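Local coordinates for protein hypothetical methylmalonyl-CoA decarboxylase alpha subunit (Sulfolobus tokodaii, PDB 1X0U) that is of unknown function but is probably a carboxyl transferase subunit of the ClpP/crotonase superfamily, at residues A122-G136 with I164-A178. Numbering follows the deposited sequence.
Sequences ALKVGAPVVGINDSG and IPQITIMAGPAAGGA
A171 O stands almost straight above one face of the D134 carboxylate, 3.2 Å from its CG, at the C-terminal end of a strand pair. G172 CA lies on that same side, 3.3 Å from D134 OD1, while P173 CD comes in near the plane at the OD1 edge (3.7 Å). Salt bridges from K39 to OD1 and R45 to OD2, with a hydrogen bond from Q34 to OD2, would help offset the carbonyl's proximity. Against N133, M170 brings its methyl: CG runs anti to the backbone N (chi1 175°), the chain then bends twice, and CE lies 3.6 Å from N133 CB. On the same face of the sheet, V129 and Q166 lie side by side, CG1 to CG 3.6 Å; the other face carries V130, I132, I167 and I169, with I167 and I169 packing on helix 239-252. Six backbone bonds form a ladder, from the V129 N to P165 O bond (3.2 Å) through the A171 N to N133 O bond (2.8 Å). Before the strands, the side chains of I164 and L123, in the last turn of helix 109-125, cross at about a right angle, their CD1 atoms 3.8 Å apart. Strands 129-133 and 166-170, 14° apart, are the parallel neighbours of a beta-alpha-beta unit joined through helix 144-160, as in the crotonase fold.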
ATOM      1  N   ALA A 122       7.357  16.040  17.905  1.00 10.67           N
ATOM      2  CA  ALA A 122       7.904  16.561  16.661  1.00 12.81           C
ATOM      3  C   ALA A 122       7.778  15.518  15.557  1.00 12.57           C
ATOM      4  O   ALA A 122       7.605  15.854  14.389  1.00 11.86           O
ATOM      5  CB  ALA A 122       9.373  16.964  16.855  1.00 10.59           C
ATOM      6  N   LEU A 123       7.863  14.250  15.934  1.00 14.54           N
ATOM      7  CA  LEU A 123       7.744  13.175  14.965  1.00 15.77           C
ATOM      8  C   LEU A 123       6.284  13.007  14.528  1.00 16.25           C
ATOM      9  O   LEU A 123       6.006  12.712  13.361  1.00 15.12           O
ATOM     10  CB  LEU A 123       8.275  11.874  15.559  1.00 15.56           C
ATOM     11  CG  LEU A 123       8.750  10.838  14.542  1.00 19.84           C
ATOM     12  CD1 LEU A 123       9.822  11.459  13.628  1.00 18.66           C
ATOM     13  CD2 LEU A 123       9.313   9.625  15.281  1.00 21.70           C
ATOM     14  N   LYS A 124       5.355  13.199  15.461  1.00 16.85           N
ATOM     15  CA  LYS A 124       3.932  13.065  15.137  1.00 17.06           C
ATOM     16  C   LYS A 124       3.422  14.177  14.219  1.00 15.00           C
ATOM     17  O   LYS A 124       2.613  13.921  13.327  1.00 13.00           O
ATOM     18  CB  LYS A 124       3.071  13.061  16.404  1.00 19.11           C
ATOM     19  CG  LYS A 124       3.143  11.804  17.250  1.00 23.31           C
ATOM     20  CD  LYS A 124       2.002  11.795  18.278  1.00 23.74           C
ATOM     21  CE  LYS A 124       2.178  10.697  19.307  1.00 23.28           C
ATOM     22  NZ  LYS A 124       2.445   9.396  18.639  1.00 27.11           N
ATOM     23  N   VAL A 125       3.884  15.406  14.443  1.00 12.02           N
ATOM     24  CA  VAL A 125       3.425  16.538  13.635  1.00 10.29           C
ATOM     25  C   VAL A 125       4.359  16.927  12.479  1.00 11.38           C
ATOM     26  O   VAL A 125       4.041  17.820  11.686  1.00 10.43           O
ATOM     27  CB  VAL A 125       3.181  17.789  14.511  1.00 11.00           C
ATOM     28  CG1 VAL A 125       2.121  17.486  15.584  1.00 10.63           C
ATOM     29  CG2 VAL A 125       4.480  18.252  15.147  1.00  6.09           C
ATOM     30  N   GLY A 126       5.509  16.267  12.392  1.00  9.96           N
ATOM     31  CA  GLY A 126       6.444  16.567  11.324  1.00 11.73           C
ATOM     32  C   GLY A 126       7.158  17.897  11.469  1.00 12.10           C
ATOM     33  O   GLY A 126       7.193  18.699  10.535  1.00 11.84           O
ATOM     34  N   ALA A 127       7.734  18.151  12.638  1.00 12.32           N
ATOM     35  CA  ALA A 127       8.465  19.403  12.833  1.00 11.79           C
ATOM     36  C   ALA A 127       9.910  19.145  13.232  1.00 11.78           C
ATOM     37  O   ALA A 127      10.213  18.152  13.891  1.00 12.41           O
ATOM     38  CB  ALA A 127       7.778  20.262  13.878  1.00 12.54           C
ATOM     39  N   PRO A 128      10.827  20.031  12.817  1.00 11.71           N
ATOM     40  CA  PRO A 128      12.249  19.888  13.145  1.00 12.24           C
ATOM     41  C   PRO A 128      12.469  19.947  14.658  1.00 14.01           C
ATOM     42  O   PRO A 128      11.593  20.377  15.408  1.00 11.61           O
ATOM     43  CB  PRO A 128      12.897  21.090  12.454  1.00 12.22           C
ATOM     44  CG  PRO A 128      11.926  21.441  11.331  1.00 12.06           C
ATOM     45  CD  PRO A 128      10.585  21.225  11.985  1.00 11.73           C
ATOM     46  N   VAL A 129      13.649  19.520  15.094  1.00 14.80           N
ATOM     47  CA  VAL A 129      14.008  19.556  16.501  1.00 15.56           C
ATOM     48  C   VAL A 129      15.443  20.036  16.676  1.00 15.82           C
ATOM     49  O   VAL A 129      16.370  19.480  16.087  1.00 14.37           O
ATOM     50  CB  VAL A 129      13.909  18.170  17.170  1.00 16.99           C
ATOM     51  CG1 VAL A 129      14.631  17.139  16.329  1.00 22.43           C
ATOM     52  CG2 VAL A 129      14.538  18.220  18.560  1.00 15.67           C
ATOM     53  N   VAL A 130      15.634  21.084  17.464  1.00 14.28           N
ATOM     54  CA  VAL A 130      16.989  21.528  17.698  1.00 15.49           C
ATOM     55  C   VAL A 130      17.254  21.347  19.181  1.00 14.46           C
ATOM     56  O   VAL A 130      16.478  21.796  20.034  1.00 15.10           O
ATOM     57  CB  VAL A 130      17.244  23.012  17.259  1.00 16.13           C
ATOM     58  CG1 VAL A 130      16.078  23.550  16.454  1.00 10.47           C
ATOM     59  CG2 VAL A 130      17.556  23.871  18.464  1.00 16.45           C
ATOM     60  N   GLY A 131      18.336  20.639  19.474  1.00 14.26           N
ATOM     61  CA  GLY A 131      18.703  20.398  20.853  1.00 13.42           C
ATOM     62  C   GLY A 131      19.861  21.278  21.271  1.00 13.02           C
ATOM     63  O   GLY A 131      20.978  21.113  20.784  1.00 12.71           O
ATOM     64  N   ILE A 132      19.591  22.223  22.165  1.00 13.42           N
ATOM     65  CA  ILE A 132      20.622  23.118  22.664  1.00 11.89           C
ATOM     66  C   ILE A 132      21.246  22.434  23.883  1.00 12.25           C
ATOM     67  O   ILE A 132      20.758  22.548  25.019  1.00 11.29           O
ATOM     68  CB  ILE A 132      20.018  24.482  23.050  1.00 13.06           C
ATOM     69  CG1 ILE A 132      19.091  24.974  21.931  1.00 13.58           C
ATOM     70  CG2 ILE A 132      21.134  25.502  23.260  1.00 12.07           C
ATOM     71  CD1 ILE A 132      18.399  26.285  22.234  1.00 14.05           C
ATOM     72  N   ASN A 133      22.330  21.706  23.629  1.00 11.43           N
ATOM     73  CA  ASN A 133      23.035  20.955  24.661  1.00 11.36           C
ATOM     74  C   ASN A 133      23.913  21.779  25.600  1.00 11.85           C
ATOM     75  O   ASN A 133      24.554  22.736  25.184  1.00 13.83           O
ATOM     76  CB  ASN A 133      23.876  19.864  23.997  1.00 12.69           C
ATOM     77  CG  ASN A 133      23.032  18.703  23.496  1.00 15.97           C
ATOM     78  OD1 ASN A 133      22.076  18.890  22.725  1.00 16.03           O
ATOM     79  ND2 ASN A 133      23.376  17.495  23.935  1.00 11.93           N
ATOM     80  N   ASP A 134      23.932  21.382  26.870  1.00 13.13           N
ATOM     81  CA  ASP A 134      24.730  22.033  27.910  1.00 14.22           C
ATOM     82  C   ASP A 134      24.641  21.095  29.107  1.00 15.48           C
ATOM     83  O   ASP A 134      24.060  21.426  30.146  1.00 15.30           O
ATOM     84  CB  ASP A 134      24.150  23.403  28.273  1.00 10.77           C
ATOM     85  CG  ASP A 134      25.171  24.310  28.941  1.00 13.53           C
ATOM     86  OD1 ASP A 134      26.249  23.800  29.337  1.00 10.35           O
ATOM     87  OD2 ASP A 134      24.895  25.529  29.073  1.00 10.11           O
ATOM     88  N   SER A 135      25.213  19.909  28.937  1.00 16.84           N
ATOM     89  CA  SER A 135      25.180  18.877  29.958  1.00 17.54           C
ATOM     90  C   SER A 135      26.542  18.258  30.191  1.00 18.39           C
ATOM     91  O   SER A 135      27.248  17.946  29.242  1.00 18.31           O
ATOM     92  CB  SER A 135      24.200  17.776  29.534  1.00 17.11           C
ATOM     93  OG  SER A 135      24.226  16.673  30.431  1.00 20.43           O
ATOM     94  N   GLY A 136      26.900  18.070  31.459  1.00 17.70           N
ATOM     95  CA  GLY A 136      28.175  17.457  31.775  1.00 18.62           C
ATOM     96  C   GLY A 136      28.124  15.973  31.457  1.00 19.70           C
ATOM     97  O   GLY A 136      29.157  15.329  31.263  1.00 21.96           O
ATOM     98  N   ILE A 164      12.633  14.013  10.089  1.00 11.14           N
ATOM     99  CA  ILE A 164      12.552  15.403  10.521  1.00 11.26           C
ATOM    100  C   ILE A 164      13.982  15.886  10.768  1.00 11.25           C
ATOM    101  O   ILE A 164      14.786  15.189  11.389  1.00  9.64           O
ATOM    102  CB  ILE A 164      11.695  15.567  11.819  1.00 11.65           C
ATOM    103  CG1 ILE A 164      12.132  14.568  12.898  1.00 11.75           C
ATOM    104  CG2 ILE A 164      10.214  15.359  11.496  1.00 12.76           C
ATOM    105  CD1 ILE A 164      11.510  14.844  14.286  1.00  9.51           C
ATOM    106  N   PRO A 165      14.321  17.085  10.271  1.00 11.04           N
ATOM    107  CA  PRO A 165      15.669  17.634  10.451  1.00 11.49           C
ATOM    108  C   PRO A 165      16.027  17.684  11.933  1.00 10.89           C
ATOM    109  O   PRO A 165      15.220  18.119  12.749  1.00 12.17           O
ATOM    110  CB  PRO A 165      15.561  19.041   9.856  1.00 10.82           C
ATOM    111  CG  PRO A 165      14.415  18.935   8.899  1.00 14.32           C
ATOM    112  CD  PRO A 165      13.432  18.079   9.650  1.00 10.80           C
ATOM    113  N   GLN A 166      17.235  17.249  12.267  1.00 10.51           N
ATOM    114  CA  GLN A 166      17.703  17.256  13.647  1.00  9.96           C
ATOM    115  C   GLN A 166      19.013  18.015  13.771  1.00 10.99           C
ATOM    116  O   GLN A 166      20.060  17.550  13.300  1.00 11.42           O
ATOM    117  CB  GLN A 166      17.918  15.827  14.136  1.00 11.04           C
ATOM    118  CG  GLN A 166      16.660  14.994  14.235  1.00 10.08           C
ATOM    119  CD  GLN A 166      16.977  13.570  14.614  1.00 11.55           C
ATOM    120  OE1 GLN A 166      17.362  12.751  13.765  1.00 11.98           O
ATOM    121  NE2 GLN A 166      16.856  13.266  15.903  1.00  8.71           N
ATOM    122  N   ILE A 167      18.950  19.176  14.418  1.00 11.21           N
ATOM    123  CA  ILE A 167      20.122  20.029  14.615  1.00 11.12           C
ATOM    124  C   ILE A 167      20.479  20.146  16.102  1.00 11.16           C
ATOM    125  O   ILE A 167      19.613  20.347  16.939  1.00 10.27           O
ATOM    126  CB  ILE A 167      19.859  21.443  14.066  1.00 10.60           C
ATOM    127  CG1 ILE A 167      19.508  21.365  12.581  1.00 11.62           C
ATOM    128  CG2 ILE A 167      21.074  22.311  14.265  1.00 11.08           C
ATOM    129  CD1 ILE A 167      18.957  22.664  12.002  1.00 13.16           C
ATOM    130  N   THR A 168      21.757  20.015  16.429  1.00 13.26           N
ATOM    131  CA  THR A 168      22.167  20.134  17.821  1.00 14.71           C
ATOM    132  C   THR A 168      23.120  21.310  17.989  1.00 16.01           C
ATOM    133  O   THR A 168      24.030  21.492  17.183  1.00 17.27           O
ATOM    134  CB  THR A 168      22.928  18.891  18.326  1.00 15.18           C
ATOM    135  OG1 THR A 168      24.255  18.901  17.794  1.00 23.06           O
ATOM    136  CG2 THR A 168      22.239  17.620  17.909  1.00 10.76           C
ATOM    137  N   ILE A 169      22.898  22.121  19.015  1.00 15.15           N
ATOM    138  CA  ILE A 169      23.815  23.217  19.302  1.00 13.46           C
ATOM    139  C   ILE A 169      24.554  22.697  20.514  1.00 12.44           C
ATOM    140  O   ILE A 169      23.952  22.505  21.577  1.00 13.25           O
ATOM    141  CB  ILE A 169      23.099  24.531  19.692  1.00 12.48           C
ATOM    142  CG1 ILE A 169      22.295  25.070  18.509  1.00 11.68           C
ATOM    143  CG2 ILE A 169      24.125  25.580  20.130  1.00 11.48           C
ATOM    144  CD1 ILE A 169      21.589  26.365  18.831  1.00 10.94           C
ATOM    145  N   MET A 170      25.835  22.404  20.344  1.00 12.03           N
ATOM    146  CA  MET A 170      26.640  21.927  21.455  1.00 13.23           C
ATOM    147  C   MET A 170      27.138  23.180  22.172  1.00 13.26           C
ATOM    148  O   MET A 170      28.093  23.817  21.731  1.00 14.51           O
ATOM    149  CB  MET A 170      27.823  21.092  20.945  1.00 12.98           C
ATOM    150  CG  MET A 170      28.790  20.644  22.042  1.00 14.61           C
ATOM    151  SD  MET A 170      27.919  19.944  23.455  1.00 17.41           S
ATOM    152  CE  MET A 170      26.947  18.639  22.572  1.00 14.30           C
ATOM    153  N   ALA A 171      26.468  23.551  23.258  1.00 12.93           N
ATOM    154  CA  ALA A 171      26.855  24.745  24.006  1.00 12.53           C
ATOM    155  C   ALA A 171      27.225  24.403  25.447  1.00 12.15           C
ATOM    156  O   ALA A 171      26.883  25.139  26.379  1.00 12.00           O
ATOM    157  CB  ALA A 171      25.714  25.775  23.971  1.00  9.33           C
ATOM    158  N   GLY A 172      27.940  23.292  25.617  1.00 15.76           N
ATOM    159  CA  GLY A 172      28.344  22.853  26.942  1.00 16.79           C
ATOM    160  C   GLY A 172      29.536  21.910  26.938  1.00 17.90           C
ATOM    161  O   GLY A 172      30.163  21.720  25.900  1.00 20.11           O
ATOM    162  N   PRO A 173      29.879  21.311  28.095  1.00 18.07           N
ATOM    163  CA  PRO A 173      30.993  20.376  28.291  1.00 17.74           C
ATOM    164  C   PRO A 173      30.526  18.919  28.321  1.00 18.70           C
ATOM    165  O   PRO A 173      30.508  18.291  29.377  1.00 18.48           O
ATOM    166  CB  PRO A 173      31.544  20.810  29.634  1.00 18.19           C
ATOM    167  CG  PRO A 173      30.286  21.067  30.399  1.00 18.76           C
ATOM    168  CD  PRO A 173      29.348  21.752  29.398  1.00 17.62           C
ATOM    169  N   ALA A 174      30.176  18.385  27.159  1.00 19.11           N
ATOM    170  CA  ALA A 174      29.689  17.018  27.053  1.00 18.82           C
ATOM    171  C   ALA A 174      30.738  15.912  27.189  1.00 20.61           C
ATOM    172  O   ALA A 174      31.789  15.932  26.531  1.00 22.34           O
ATOM    173  CB  ALA A 174      28.933  16.846  25.732  1.00 16.66           C
ATOM    174  N   ALA A 175      30.432  14.935  28.043  1.00 20.03           N
ATOM    175  CA  ALA A 175      31.300  13.780  28.268  1.00 19.69           C
ATOM    176  C   ALA A 175      30.429  12.527  28.258  1.00 18.64           C
ATOM    177  O   ALA A 175      29.234  12.598  28.540  1.00 19.70           O
ATOM    178  CB  ALA A 175      32.019  13.913  29.608  1.00 20.35           C
ATOM    179  N   GLY A 176      31.025  11.388  27.927  1.00 18.57           N
ATOM    180  CA  GLY A 176      30.281  10.145  27.897  1.00 18.54           C
ATOM    181  C   GLY A 176      29.045  10.170  27.014  1.00 19.56           C
ATOM    182  O   GLY A 176      29.048  10.769  25.937  1.00 19.65           O
ATOM    183  N   GLY A 177      27.975   9.537  27.486  1.00 18.26           N
ATOM    184  CA  GLY A 177      26.734   9.473  26.729  1.00 17.64           C
ATOM    185  C   GLY A 177      26.128  10.777  26.234  1.00 16.98           C
ATOM    186  O   GLY A 177      25.301  10.755  25.336  1.00 15.41           O
ATOM    187  N   ALA A 178      26.529  11.907  26.812  1.00 16.46           N
ATOM    188  CA  ALA A 178      26.000  13.218  26.416  1.00 15.79           C
ATOM    189  C   ALA A 178      26.443  13.555  24.993  1.00 17.11           C
ATOM    190  O   ALA A 178      25.915  14.470  24.348  1.00 15.56           O
ATOM    191  CB  ALA A 178      26.509  14.286  27.380  1.00 15.13           C
TER